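Local coordinates for protein trehalose-6-phosphate phosphatase (PDB 5DXI) that belongs to the HAD clan, with a mainly parallel core sheet, and binds magnesium and beryllium trifluoride ions in a shared pocket, at residues R22-F27 with E223-M228; D54-D59 with L296-V301; M240-N245 with K277-A282. One frame throughout, in Å; residues are numbered along the deposited sequence.

Contact 1 (R22-F27 with E223-M228); sequences RRLFLF and ELPDFM
R22 and D226 grip each other through two hydrogen bonds where strands 23-27 and 227-232 come together at the start of the parallel pairing. The backbone N of R22 gives its hydrogen to D226 OD1 (2.8 Å), and R22 O takes one from D226 N (2.9 Å). With chi1 at 56°, CG of D226 sits between the backbone N and the carbonyl carbon. While OD1 accepts from R22 N, the other oxygen, OD2, accepts from the backbone N of Q21. A short acidic side chain suits this place, since it answers two successive peptide N-H groups.

The R22 chain bends at chi3 (-62°), and NE donates almost straight to L224 O (2.7 Å, 167°), the acceptor lying in the guanidinium plane. D226 OD2 stands over one face of that guanidinium, 4.1 Å from R22 NH2, close enough for charge attraction although no N-H points at it. Farther in, regular pairing takes over: L24 N bonds to F227 O at 2.8 Å, and the backbone of L24 also pairs with L229.

On one face of the sheet F25 and F227 meet obliquely, CE1 of F25 3.9 Å from CE2 of F227. R23 shares this face; its NE bonds to S20 OG, and its NH1 to N62 OD1 and, as a salt bridge, to D59. On the other face L24 CD2 lies beside P225 CG (4.1 Å), and proline, lacking an N-H, adds a compact apolar ring without a donor to satisfy. The bonds of R22 and D226 gather at the partly exposed start of the pairing, while L24 N is satisfied within it; the carboxylate is probably favoured as an anion by its two N-H donors and the nearby arginine.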
ATOM      1  N   ARG A  22     -13.753 -10.474  12.935  1.00 45.97           N
ATOM      2  CA  ARG A  22     -12.760  -9.410  13.117  1.00 45.20           C
ATOM      3  C   ARG A  22     -12.026  -9.145  11.809  1.00 41.24           C
ATOM      4  O   ARG A  22     -11.020  -9.778  11.487  1.00 39.41           O
ATOM      5  CB  ARG A  22     -11.781  -9.780  14.230  1.00 42.20           C
ATOM      6  CG  ARG A  22     -12.459  -9.930  15.585  1.00 44.67           C
ATOM      7  CD  ARG A  22     -11.552 -10.580  16.606  1.00 49.69           C
ATOM      8  NE  ARG A  22     -11.174 -11.938  16.212  1.00 49.85           N
ATOM      9  CZ  ARG A  22     -11.922 -13.016  16.430  1.00 50.92           C
ATOM     10  NH1 ARG A  22     -13.097 -12.903  17.035  1.00 53.09           N
ATOM     11  NH2 ARG A  22     -11.498 -14.206  16.033  1.00 47.59           N
ATOM     12  N   ARG A  23     -12.534  -8.174  11.069  1.00 38.96           N
ATOM     13  CA  ARG A  23     -12.078  -7.958   9.720  1.00 37.18           C
ATOM     14  C   ARG A  23     -11.089  -6.808   9.654  1.00 37.60           C
ATOM     15  O   ARG A  23     -11.304  -5.758  10.267  1.00 40.95           O
ATOM     16  CB  ARG A  23     -13.290  -7.693   8.846  1.00 37.58           C
ATOM     17  CG  ARG A  23     -14.383  -8.739   9.101  1.00 41.75           C
ATOM     18  CD  ARG A  23     -15.414  -8.694   8.027  1.00 45.16           C
ATOM     19  NE  ARG A  23     -16.608  -9.494   8.294  1.00 48.92           N
ATOM     20  CZ  ARG A  23     -17.799  -8.988   8.599  1.00 45.31           C
ATOM     21  NH1 ARG A  23     -17.956  -7.675   8.713  1.00 41.58           N
ATOM     22  NH2 ARG A  23     -18.828  -9.802   8.810  1.00 44.35           N
ATOM     23  N   LEU A  24     -10.017  -6.993   8.895  1.00 33.03           N
ATOM     24  CA  LEU A  24      -9.018  -5.943   8.712  1.00 32.49           C
ATOM     25  C   LEU A  24      -8.758  -5.711   7.231  1.00 33.55           C
ATOM     26  O   LEU A  24      -8.259  -6.601   6.510  1.00 31.56           O
ATOM     27  CB  LEU A  24      -7.715  -6.307   9.424  1.00 31.45           C
ATOM     28  CG  LEU A  24      -6.528  -5.353   9.308  1.00 31.94           C
ATOM     29  CD1 LEU A  24      -6.829  -3.993   9.942  1.00 30.27           C
ATOM     30  CD2 LEU A  24      -5.295  -5.986   9.947  1.00 28.28           C
ATOM     31  N   PHE A  25      -9.102  -4.513   6.778  1.00 30.86           N
ATOM     32  CA  PHE A  25      -8.864  -4.091   5.408  1.00 28.30           C
ATOM     33  C   PHE A  25      -7.601  -3.240   5.317  1.00 32.26           C
ATOM     34  O   PHE A  25      -7.439  -2.261   6.068  1.00 33.17           O
ATOM     35  CB  PHE A  25     -10.072  -3.302   4.874  1.00 30.58           C
ATOM     36  CG  PHE A  25     -11.332  -4.123   4.768  1.00 34.08           C
ATOM     37  CD1 PHE A  25     -11.606  -4.853   3.620  1.00 32.89           C
ATOM     38  CD2 PHE A  25     -12.223  -4.199   5.833  1.00 34.71           C
ATOM     39  CE1 PHE A  25     -12.761  -5.622   3.526  1.00 34.25           C
ATOM     40  CE2 PHE A  25     -13.376  -4.970   5.747  1.00 36.09           C
ATOM     41  CZ  PHE A  25     -13.647  -5.678   4.587  1.00 35.53           C
ATOM     42  N   LEU A  26      -6.728  -3.598   4.380  1.00 28.30           N
ATOM     43  CA  LEU A  26      -5.434  -2.950   4.210  1.00 27.92           C
ATOM     44  C   LEU A  26      -5.303  -2.452   2.782  1.00 26.03           C
ATOM     45  O   LEU A  26      -4.856  -3.179   1.875  1.00 25.37           O
ATOM     46  CB  LEU A  26      -4.307  -3.923   4.546  1.00 26.81           C
ATOM     47  CG  LEU A  26      -4.469  -4.577   5.915  1.00 27.39           C
ATOM     48  CD1 LEU A  26      -3.676  -5.902   5.986  1.00 31.86           C
ATOM     49  CD2 LEU A  26      -4.050  -3.620   7.024  1.00 28.93           C
ATOM     50  N   PHE A  27      -5.694  -1.200   2.579  1.00 26.93           N
ATOM     51  CA  PHE A  27      -5.833  -0.672   1.227  1.00 27.31           C
ATOM     52  C   PHE A  27      -4.722   0.261   0.829  1.00 26.94           C
ATOM     53  O   PHE A  27      -4.520   1.309   1.445  1.00 27.17           O
ATOM     54  CB  PHE A  27      -7.144   0.106   1.041  1.00 26.22           C
ATOM     55  CG  PHE A  27      -8.380  -0.706   1.253  1.00 32.66           C
ATOM     56  CD1 PHE A  27      -8.384  -2.083   1.009  1.00 28.95           C
ATOM     57  CD2 PHE A  27      -9.564  -0.087   1.648  1.00 29.09           C
ATOM     58  CE1 PHE A  27      -9.542  -2.826   1.186  1.00 29.52           C
ATOM     59  CE2 PHE A  27     -10.722  -0.827   1.829  1.00 33.30           C
ATOM     60  CZ  PHE A  27     -10.713  -2.201   1.598  1.00 29.80           C
ATOM     61  N   GLU A 223      -8.531 -12.438  19.489  1.00 52.01           N
ATOM     62  CA  GLU A 223      -8.388 -11.001  19.295  1.00 55.51           C
ATOM     63  C   GLU A 223      -7.716 -10.699  17.954  1.00 49.85           C
ATOM     64  O   GLU A 223      -7.681  -9.546  17.520  1.00 46.45           O
ATOM     65  CB  GLU A 223      -7.587 -10.373  20.443  1.00 58.14           C
ATOM     66  CG  GLU A 223      -8.282 -10.465  21.806  1.00 61.11           C
ATOM     67  CD  GLU A 223      -7.456  -9.869  22.941  1.00 64.60           C
ATOM     68  OE1 GLU A 223      -6.309  -9.432  22.697  1.00 60.96           O
ATOM     69  OE2 GLU A 223      -7.951  -9.863  24.087  1.00 70.91           O
ATOM     70  N   LEU A 224      -7.196 -11.733  17.293  1.00 48.95           N
ATOM     71  CA  LEU A 224      -6.566 -11.548  15.984  1.00 44.69           C
ATOM     72  C   LEU A 224      -7.614 -11.376  14.895  1.00 42.00           C
ATOM     73  O   LEU A 224      -8.721 -11.889  15.013  1.00 44.13           O
ATOM     74  CB  LEU A 224      -5.654 -12.729  15.648  1.00 46.33           C
ATOM     75  CG  LEU A 224      -4.384 -12.826  16.497  1.00 47.53           C
ATOM     76  CD1 LEU A 224      -3.618 -14.108  16.202  1.00 48.38           C
ATOM     77  CD2 LEU A 224      -3.499 -11.613  16.263  1.00 42.89           C
ATOM     78  N   PRO A 225      -7.265 -10.653  13.817  1.00 42.05           N
ATOM     79  CA  PRO A 225      -8.176 -10.612  12.672  1.00 38.54           C
ATOM     80  C   PRO A 225      -8.402 -12.023  12.137  1.00 38.22           C
ATOM     81  O   PRO A 225      -7.484 -12.842  12.200  1.00 38.18           O
ATOM     82  CB  PRO A 225      -7.427  -9.753  11.646  1.00 37.76           C
ATOM     83  CG  PRO A 225      -6.387  -9.012  12.439  1.00 37.67           C
ATOM     84  CD  PRO A 225      -6.005  -9.940  13.548  1.00 37.98           C
ATOM     85  N   ASP A 226      -9.602 -12.321  11.658  1.00 37.14           N
ATOM     86  CA  ASP A 226      -9.849 -13.625  11.053  1.00 41.65           C
ATOM     87  C   ASP A 226     -10.196 -13.457   9.579  1.00 39.90           C
ATOM     88  O   ASP A 226     -10.514 -14.423   8.883  1.00 41.90           O
ATOM     89  CB  ASP A 226     -10.961 -14.367  11.799  1.00 43.02           C
ATOM     90  CG  ASP A 226     -12.249 -13.563  11.879  1.00 45.01           C
ATOM     91  OD1 ASP A 226     -12.235 -12.359  11.527  1.00 45.13           O
ATOM     92  OD2 ASP A 226     -13.276 -14.126  12.306  1.00 42.60           O
ATOM     93  N   PHE A 227     -10.113 -12.213   9.118  1.00 39.72           N
ATOM     94  CA  PHE A 227     -10.331 -11.845   7.724  1.00 36.32           C
ATOM     95  C   PHE A 227      -9.450 -10.647   7.411  1.00 37.89           C
ATOM     96  O   PHE A 227      -9.594  -9.586   8.026  1.00 35.97           O
ATOM     97  CB  PHE A 227     -11.804 -11.504   7.471  1.00 36.13           C
ATOM     98  CG  PHE A 227     -12.108 -11.102   6.053  1.00 35.73           C
ATOM     99  CD1 PHE A 227     -12.552 -12.037   5.134  1.00 39.01           C
ATOM    100  CD2 PHE A 227     -11.964  -9.791   5.641  1.00 36.40           C
ATOM    101  CE1 PHE A 227     -12.844 -11.671   3.824  1.00 35.05           C
ATOM    102  CE2 PHE A 227     -12.248  -9.417   4.336  1.00 36.02           C
ATOM    103  CZ  PHE A 227     -12.690 -10.356   3.426  1.00 36.36           C
ATOM    104  N   MET A 228      -8.530 -10.816   6.472  1.00 33.43           N
ATOM    105  CA  MET A 228      -7.648  -9.733   6.067  1.00 30.98           C
ATOM    106  C   MET A 228      -7.666  -9.585   4.551  1.00 32.08           C
ATOM    107  O   MET A 228      -7.313 -10.518   3.820  1.00 32.65           O
ATOM    108  CB  MET A 228      -6.215  -9.980   6.571  1.00 34.24           C
ATOM    109  CG  MET A 228      -6.036  -9.863   8.086  1.00 29.57           C
ATOM    110  SD  MET A 228      -5.133 -11.251   8.815  1.00 35.04           S
ATOM    111  CE  MET A 228      -6.390 -12.530   8.728  1.00 35.83           C
TER

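Contact 2 (D54-D59 with L296-V301); sequences DVLSSD and LLAGLV
L56 packs its CD2 methyl against A298, 3.7 Å from A298 CA and 3.8 Å from A298 CB, and with L297 beside it this is the buried side of the contact. The two helix ends come near enough for the CA atoms of L56 and A298 to lie 5.8 Å apart, and alanine suits the spot because its single methyl, aimed at the other helix, leaves room for the branched end of leucine.

V55 and L300 form the partly exposed side, yet they touch just as closely. With chi1 at 176°, CG1 of V55 is anti to the backbone N and reaches A298 O at 3.3 Å, while its CG2 touches L300 CD1 at 3.7 Å. Beyond this pair the contact gives way to solvent, toward which D54, S58 and G299 lie.

Helix 287-298 closes with a Schellman motif at G299, after which L300 points back to V55. The positive phi of G299 (80°) suits glycine: a CB would press on the carbonyl O of A298.

Both segments rest on helix 10-19, where L56 and L297 touch Y17 and L297 also touches L14. L300 meets R51 and I52 as well, so it lies against the side of helix 47-58, which itself packs on strand 62-67 through L56 and I64.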
ATOM      1  N   ASP A  54     -17.734   4.307   3.919  1.00 40.40           N
ATOM      2  CA  ASP A  54     -18.714   4.612   4.964  1.00 41.52           C
ATOM      3  C   ASP A  54     -19.430   3.351   5.444  1.00 40.23           C
ATOM      4  O   ASP A  54     -19.471   3.066   6.641  1.00 40.60           O
ATOM      5  CB  ASP A  54     -19.737   5.645   4.476  1.00 45.44           C
ATOM      6  CG  ASP A  54     -20.656   6.127   5.590  1.00 51.75           C
ATOM      7  OD1 ASP A  54     -20.186   6.239   6.747  1.00 52.20           O
ATOM      8  OD2 ASP A  54     -21.844   6.397   5.308  1.00 58.30           O
ATOM      9  N   VAL A  55     -19.960   2.574   4.506  1.00 42.99           N
ATOM     10  CA  VAL A  55     -20.691   1.364   4.872  1.00 41.67           C
ATOM     11  C   VAL A  55     -19.781   0.355   5.558  1.00 41.45           C
ATOM     12  O   VAL A  55     -20.139  -0.230   6.588  1.00 42.53           O
ATOM     13  CB  VAL A  55     -21.336   0.688   3.651  1.00 41.16           C
ATOM     14  CG1 VAL A  55     -22.010  -0.615   4.071  1.00 44.38           C
ATOM     15  CG2 VAL A  55     -22.333   1.620   2.993  1.00 44.87           C
ATOM     16  N   LEU A  56     -18.597   0.153   4.995  1.00 40.17           N
ATOM     17  CA  LEU A  56     -17.674  -0.809   5.584  1.00 40.52           C
ATOM     18  C   LEU A  56     -17.203  -0.365   6.968  1.00 38.79           C
ATOM     19  O   LEU A  56     -17.184  -1.167   7.906  1.00 40.46           O
ATOM     20  CB  LEU A  56     -16.483  -1.037   4.654  1.00 40.62           C
ATOM     21  CG  LEU A  56     -16.800  -1.811   3.371  1.00 36.85           C
ATOM     22  CD1 LEU A  56     -15.517  -2.103   2.615  1.00 38.73           C
ATOM     23  CD2 LEU A  56     -17.565  -3.090   3.652  1.00 37.99           C
ATOM     24  N   SER A  57     -16.864   0.916   7.119  1.00 40.49           N
ATOM     25  CA  SER A  57     -16.353   1.394   8.401  1.00 42.18           C
ATOM     26  C   SER A  57     -17.447   1.445   9.469  1.00 42.82           C
ATOM     27  O   SER A  57     -17.147   1.472  10.667  1.00 43.49           O
ATOM     28  CB  SER A  57     -15.716   2.784   8.268  1.00 43.94           C
ATOM     29  OG  SER A  57     -16.671   3.768   7.901  1.00 41.45           O
ATOM     30  N   SER A  58     -18.708   1.426   9.046  1.00 42.76           N
ATOM     31  CA  SER A  58     -19.821   1.535   9.995  1.00 44.12           C
ATOM     32  C   SER A  58     -20.039   0.255  10.777  1.00 49.63           C
ATOM     33  O   SER A  58     -20.563   0.275  11.896  1.00 49.63           O
ATOM     34  CB  SER A  58     -21.101   1.910   9.258  1.00 46.23           C
ATOM     35  OG  SER A  58     -20.989   3.214   8.713  1.00 48.73           O
ATOM     36  N   ASP A  59     -19.609  -0.856  10.186  1.00 47.41           N
ATOM     37  CA  ASP A  59     -19.660  -2.157  10.835  1.00 47.50           C
ATOM     38  C   ASP A  59     -18.521  -2.243  11.846  1.00 49.07           C
ATOM     39  O   ASP A  59     -17.348  -2.165  11.481  1.00 47.56           O
ATOM     40  CB  ASP A  59     -19.572  -3.275   9.786  1.00 45.95           C
ATOM     41  CG  ASP A  59     -19.881  -4.653  10.353  1.00 47.52           C
ATOM     42  OD1 ASP A  59     -19.709  -4.884  11.571  1.00 49.74           O
ATOM     43  OD2 ASP A  59     -20.294  -5.521   9.557  1.00 49.12           O
ATOM     44  N   LEU A 296     -19.378  -5.197  -3.377  1.00 40.80           N
ATOM     45  CA  LEU A 296     -19.994  -6.491  -3.126  1.00 38.34           C
ATOM     46  C   LEU A 296     -20.004  -6.823  -1.641  1.00 41.46           C
ATOM     47  O   LEU A 296     -21.038  -7.184  -1.079  1.00 43.21           O
ATOM     48  CB  LEU A 296     -19.243  -7.594  -3.886  1.00 39.41           C
ATOM     49  CG  LEU A 296     -19.768  -9.012  -3.650  1.00 42.39           C
ATOM     50  CD1 LEU A 296     -21.132  -9.158  -4.323  1.00 42.32           C
ATOM     51  CD2 LEU A 296     -18.780 -10.107  -4.095  1.00 39.61           C
ATOM     52  N   LEU A 297     -18.845  -6.690  -1.003  1.00 40.37           N
ATOM     53  CA  LEU A 297     -18.745  -6.936   0.425  1.00 39.81           C
ATOM     54  C   LEU A 297     -19.635  -5.970   1.192  1.00 43.07           C
ATOM     55  O   LEU A 297     -20.233  -6.329   2.205  1.00 43.40           O
ATOM     56  CB  LEU A 297     -17.303  -6.782   0.910  1.00 35.34           C
ATOM     57  CG  LEU A 297     -16.218  -7.651   0.272  1.00 41.84           C
ATOM     58  CD1 LEU A 297     -14.883  -7.401   0.966  1.00 36.24           C
ATOM     59  CD2 LEU A 297     -16.612  -9.106   0.356  1.00 34.73           C
ATOM     60  N   ALA A 298     -19.714  -4.744   0.691  1.00 37.56           N
ATOM     61  CA  ALA A 298     -20.442  -3.682   1.379  1.00 43.80           C
ATOM     62  C   ALA A 298     -21.962  -3.849   1.313  1.00 48.06           C
ATOM     63  O   ALA A 298     -22.696  -3.202   2.059  1.00 49.52           O
ATOM     64  CB  ALA A 298     -20.034  -2.320   0.805  1.00 37.75           C
ATOM     65  N   GLY A 299     -22.437  -4.711   0.425  1.00 47.74           N
ATOM     66  CA  GLY A 299     -23.867  -4.852   0.231  1.00 49.55           C
ATOM     67  C   GLY A 299     -24.443  -3.755  -0.654  1.00 52.49           C
ATOM     68  O   GLY A 299     -25.642  -3.474  -0.602  1.00 50.52           O
ATOM     69  N   LEU A 300     -23.590  -3.135  -1.465  1.00 51.07           N
ATOM     70  CA  LEU A 300     -24.016  -2.060  -2.361  1.00 53.57           C
ATOM     71  C   LEU A 300     -24.473  -2.608  -3.694  1.00 60.30           C
ATOM     72  O   LEU A 300     -25.663  -2.839  -3.897  1.00 64.26           O
ATOM     73  CB  LEU A 300     -22.893  -1.048  -2.598  1.00 52.35           C
ATOM     74  CG  LEU A 300     -22.636   0.101  -1.620  1.00 54.05           C
ATOM     75  CD1 LEU A 300     -22.637  -0.316  -0.163  1.00 51.01           C
ATOM     76  CD2 LEU A 300     -21.357   0.836  -2.010  1.00 46.92           C
ATOM     77  N   VAL A 301     -23.527  -2.778  -4.613  1.00 62.33           N
ATOM     78  CA  VAL A 301     -23.824  -3.311  -5.939  1.00 63.60           C
ATOM     79  C   VAL A 301     -22.790  -4.369  -6.311  1.00 61.38           C
ATOM     80  O   VAL A 301     -22.940  -5.548  -5.976  1.00 60.92           O
ATOM     81  CB  VAL A 301     -23.843  -2.200  -7.031  1.00 66.51           C
ATOM     82  CG1 VAL A 301     -24.780  -2.586  -8.168  1.00 65.46           C
ATOM     83  CG2 VAL A 301     -24.261  -0.855  -6.447  1.00 62.16           C
TER

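Contact 3 (M240-N245 with K277-A282); sequences MFNSLN and KTVAIA
Near the magnesium site, whose ion lies about 9 Å from the side chain of F241, that phenylalanine packs against T278, V279 and A280, part of the loop that leads into strand 282-284. The methyl of A280 covers one face of the ring in a CH-pi contact, its CB 4.0 Å from the centroid of F241 and displaced toward the rim. T278 OG1 approaches the same ring obliquely, 3.4 Å from F241 CD2.

T278 suits its place by forming an ST turn: its OG1, anti to the backbone N (chi1 176°), accepts from A280 N with an angle of 169° at the hydrogen. E238 steadies the turn from the helix side, one carboxylate oxygen bonded to T278 OG1 and the other to V279 N. In the HAD fold this helix, 235-253, follows strand 227-232 and the metal ligand D233, so the loop is fastened to the element that directly succeeds a magnesium-binding residue.

V279 points its side chain at the helix, and CG2 fits among three side chains, 3.5 Å from F241 CB, 3.6 Å from N242 OD1 and 3.7 Å from N245 ND2. One turn beyond F241, N245 adds the hydrogen bond between the two segments: ND2 donates to V279 O over 3.1 Å, with the oxygen near the amide plane of N245 but the donor above the carbonyl plane of V279. F241 also touches P268 of strand 266-271 and C230 of strand 227-232.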
ATOM      1  N   MET A 240       3.559  -5.384   1.551  1.00 26.56           N
ATOM      2  CA  MET A 240       2.358  -5.801   2.253  1.00 27.63           C
ATOM      3  C   MET A 240       2.045  -7.269   2.004  1.00 27.48           C
ATOM      4  O   MET A 240       1.774  -8.001   2.953  1.00 26.01           O
ATOM      5  CB  MET A 240       1.152  -4.952   1.859  1.00 26.46           C
ATOM      6  CG  MET A 240       1.310  -3.472   2.192  1.00 26.28           C
ATOM      7  SD  MET A 240      -0.268  -2.589   2.262  1.00 25.16           S
ATOM      8  CE  MET A 240      -0.733  -2.688   0.533  1.00 24.95           C
ATOM      9  N   PHE A 241       2.083  -7.692   0.740  1.00 25.07           N
ATOM     10  CA  PHE A 241       1.726  -9.068   0.390  1.00 24.26           C
ATOM     11  C   PHE A 241       2.699 -10.046   1.058  1.00 29.84           C
ATOM     12  O   PHE A 241       2.299 -11.099   1.567  1.00 28.18           O
ATOM     13  CB  PHE A 241       1.739  -9.292  -1.137  1.00 23.08           C
ATOM     14  CG  PHE A 241       0.885  -8.316  -1.922  1.00 27.12           C
ATOM     15  CD1 PHE A 241      -0.237  -7.741  -1.360  1.00 24.12           C
ATOM     16  CD2 PHE A 241       1.201  -8.006  -3.243  1.00 27.11           C
ATOM     17  CE1 PHE A 241      -1.028  -6.840  -2.093  1.00 28.77           C
ATOM     18  CE2 PHE A 241       0.425  -7.112  -3.978  1.00 27.87           C
ATOM     19  CZ  PHE A 241      -0.691  -6.530  -3.403  1.00 27.98           C
ATOM     20  N   ASN A 242       3.983  -9.709   1.008  1.00 27.25           N
ATOM     21  CA  ASN A 242       5.010 -10.550   1.618  1.00 31.14           C
ATOM     22  C   ASN A 242       4.789 -10.688   3.129  1.00 31.54           C
ATOM     23  O   ASN A 242       4.892 -11.778   3.661  1.00 30.42           O
ATOM     24  CB  ASN A 242       6.404  -9.995   1.334  1.00 29.16           C
ATOM     25  CG  ASN A 242       7.025 -10.578   0.082  1.00 40.70           C
ATOM     26  OD1 ASN A 242       6.997 -11.799  -0.151  1.00 43.32           O
ATOM     27  ND2 ASN A 242       7.609  -9.707  -0.734  1.00 39.37           N
ATOM     28  N   SER A 243       4.499  -9.583   3.816  1.00 31.59           N
ATOM     29  CA  SER A 243       4.245  -9.657   5.260  1.00 32.83           C
ATOM     30  C   SER A 243       3.064 -10.560   5.560  1.00 32.21           C
ATOM     31  O   SER A 243       3.119 -11.368   6.494  1.00 32.10           O
ATOM     32  CB  SER A 243       4.000  -8.274   5.882  1.00 31.67           C
ATOM     33  OG  SER A 243       5.223  -7.584   6.003  1.00 41.11           O
ATOM     34  N   LEU A 244       1.998 -10.426   4.776  1.00 26.85           N
ATOM     35  CA  LEU A 244       0.841 -11.299   4.962  1.00 29.77           C
ATOM     36  C   LEU A 244       1.152 -12.772   4.702  1.00 30.68           C
ATOM     37  O   LEU A 244       0.679 -13.644   5.435  1.00 30.95           O
ATOM     38  CB  LEU A 244      -0.309 -10.865   4.062  1.00 26.41           C
ATOM     39  CG  LEU A 244      -1.041  -9.610   4.506  1.00 27.47           C
ATOM     40  CD1 LEU A 244      -2.042  -9.245   3.436  1.00 28.27           C
ATOM     41  CD2 LEU A 244      -1.742  -9.825   5.853  1.00 27.58           C
ATOM     42  N   ASN A 245       1.923 -13.058   3.658  1.00 30.51           N
ATOM     43  CA  ASN A 245       2.316 -14.444   3.387  1.00 32.35           C
ATOM     44  C   ASN A 245       3.131 -15.036   4.537  1.00 34.49           C
ATOM     45  O   ASN A 245       2.938 -16.185   4.927  1.00 38.28           O
ATOM     46  CB  ASN A 245       3.114 -14.532   2.089  1.00 29.58           C
ATOM     47  CG  ASN A 245       2.267 -14.238   0.866  1.00 33.22           C
ATOM     48  OD1 ASN A 245       1.037 -14.390   0.886  1.00 26.98           O
ATOM     49  ND2 ASN A 245       2.920 -13.800  -0.208  1.00 28.54           N
ATOM     50  N   LYS A 277       3.706 -10.049 -12.277  1.00 30.35           N
ATOM     51  CA  LYS A 277       4.454 -10.854 -11.326  1.00 32.03           C
ATOM     52  C   LYS A 277       4.308 -10.239  -9.945  1.00 32.89           C
ATOM     53  O   LYS A 277       4.537  -9.042  -9.773  1.00 30.52           O
ATOM     54  CB  LYS A 277       5.928 -10.951 -11.736  1.00 35.18           C
ATOM     55  CG  LYS A 277       6.862 -11.288 -10.583  1.00 42.55           C
ATOM     56  CD  LYS A 277       8.072 -12.119 -11.010  1.00 44.74           C
ATOM     57  CE  LYS A 277       9.122 -12.135  -9.905  1.00 49.67           C
ATOM     58  NZ  LYS A 277       8.502 -11.959  -8.558  1.00 54.79           N
ATOM     59  N   THR A 278       3.918 -11.057  -8.972  1.00 29.75           N
ATOM     60  CA  THR A 278       3.561 -10.565  -7.643  1.00 29.18           C
ATOM     61  C   THR A 278       3.534 -11.759  -6.708  1.00 30.53           C
ATOM     62  O   THR A 278       3.401 -12.903  -7.159  1.00 31.24           O
ATOM     63  CB  THR A 278       2.188  -9.874  -7.628  1.00 28.98           C
ATOM     64  OG1 THR A 278       1.839  -9.486  -6.290  1.00 27.82           O
ATOM     65  CG2 THR A 278       1.128 -10.824  -8.139  1.00 29.39           C
ATOM     66  N   VAL A 279       3.657 -11.520  -5.411  1.00 26.41           N
ATOM     67  CA  VAL A 279       3.507 -12.637  -4.474  1.00 28.24           C
ATOM     68  C   VAL A 279       2.087 -12.699  -3.924  1.00 30.94           C
ATOM     69  O   VAL A 279       1.783 -13.516  -3.049  1.00 31.96           O
ATOM     70  CB  VAL A 279       4.517 -12.561  -3.330  1.00 30.33           C
ATOM     71  CG1 VAL A 279       5.932 -12.643  -3.892  1.00 29.57           C
ATOM     72  CG2 VAL A 279       4.313 -11.280  -2.499  1.00 29.13           C
ATOM     73  N   ALA A 280       1.218 -11.824  -4.430  1.00 27.08           N
ATOM     74  CA  ALA A 280      -0.194 -11.887  -4.080  1.00 27.09           C
ATOM     75  C   ALA A 280      -0.798 -13.210  -4.554  1.00 29.42           C
ATOM     76  O   ALA A 280      -0.261 -13.866  -5.450  1.00 30.94           O
ATOM     77  CB  ALA A 280      -0.958 -10.689  -4.680  1.00 26.38           C
ATOM     78  N   ILE A 281      -1.917 -13.601  -3.957  1.00 27.66           N
ATOM     79  CA  ILE A 281      -2.519 -14.893  -4.260  1.00 29.96           C
ATOM     80  C   ILE A 281      -3.463 -14.818  -5.451  1.00 32.26           C
ATOM     81  O   ILE A 281      -3.808 -15.838  -6.055  1.00 28.49           O
ATOM     82  CB  ILE A 281      -3.290 -15.428  -3.031  1.00 31.38           C
ATOM     83  CG1 ILE A 281      -3.617 -16.913  -3.197  1.00 36.18           C
ATOM     84  CG2 ILE A 281      -4.543 -14.601  -2.776  1.00 31.02           C
ATOM     85  CD1 ILE A 281      -4.256 -17.543  -1.974  1.00 41.08           C
ATOM     86  N   ALA A 282      -3.857 -13.595  -5.802  1.00 28.86           N
ATOM     87  CA  ALA A 282      -4.792 -13.360  -6.897  1.00 30.86           C
ATOM     88  C   ALA A 282      -4.700 -11.908  -7.378  1.00 29.09           C
ATOM     89  O   ALA A 282      -4.098 -11.054  -6.711  1.00 27.08           O
ATOM     90  CB  ALA A 282      -6.218 -13.686  -6.455  1.00 33.15           C
TER

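Contact 1 lies within the central sheet and is largely buried; contact 2 is peripheral, and contact 3 is partly buried but close to the middle of the chain. Contacts 1 and 2 touch: R23 forms a salt bridge with D59, its NH1 3.3 Å from D59 OD2, and F25 packs on L297, tying strand 23-27 to both segments of contact 2. Contacts 1 and 3 do not touch but share one connection, since strand 227-232 leads directly into helix 235-253. Backbone and charged groups pair at the strand entrance, contact 2 is held by apolar packing without a hydrogen bond between its segments, and contact 3, whose F241 lies about 9 Å from the magnesium, mixes aromatic packing with a side-chain amide bond.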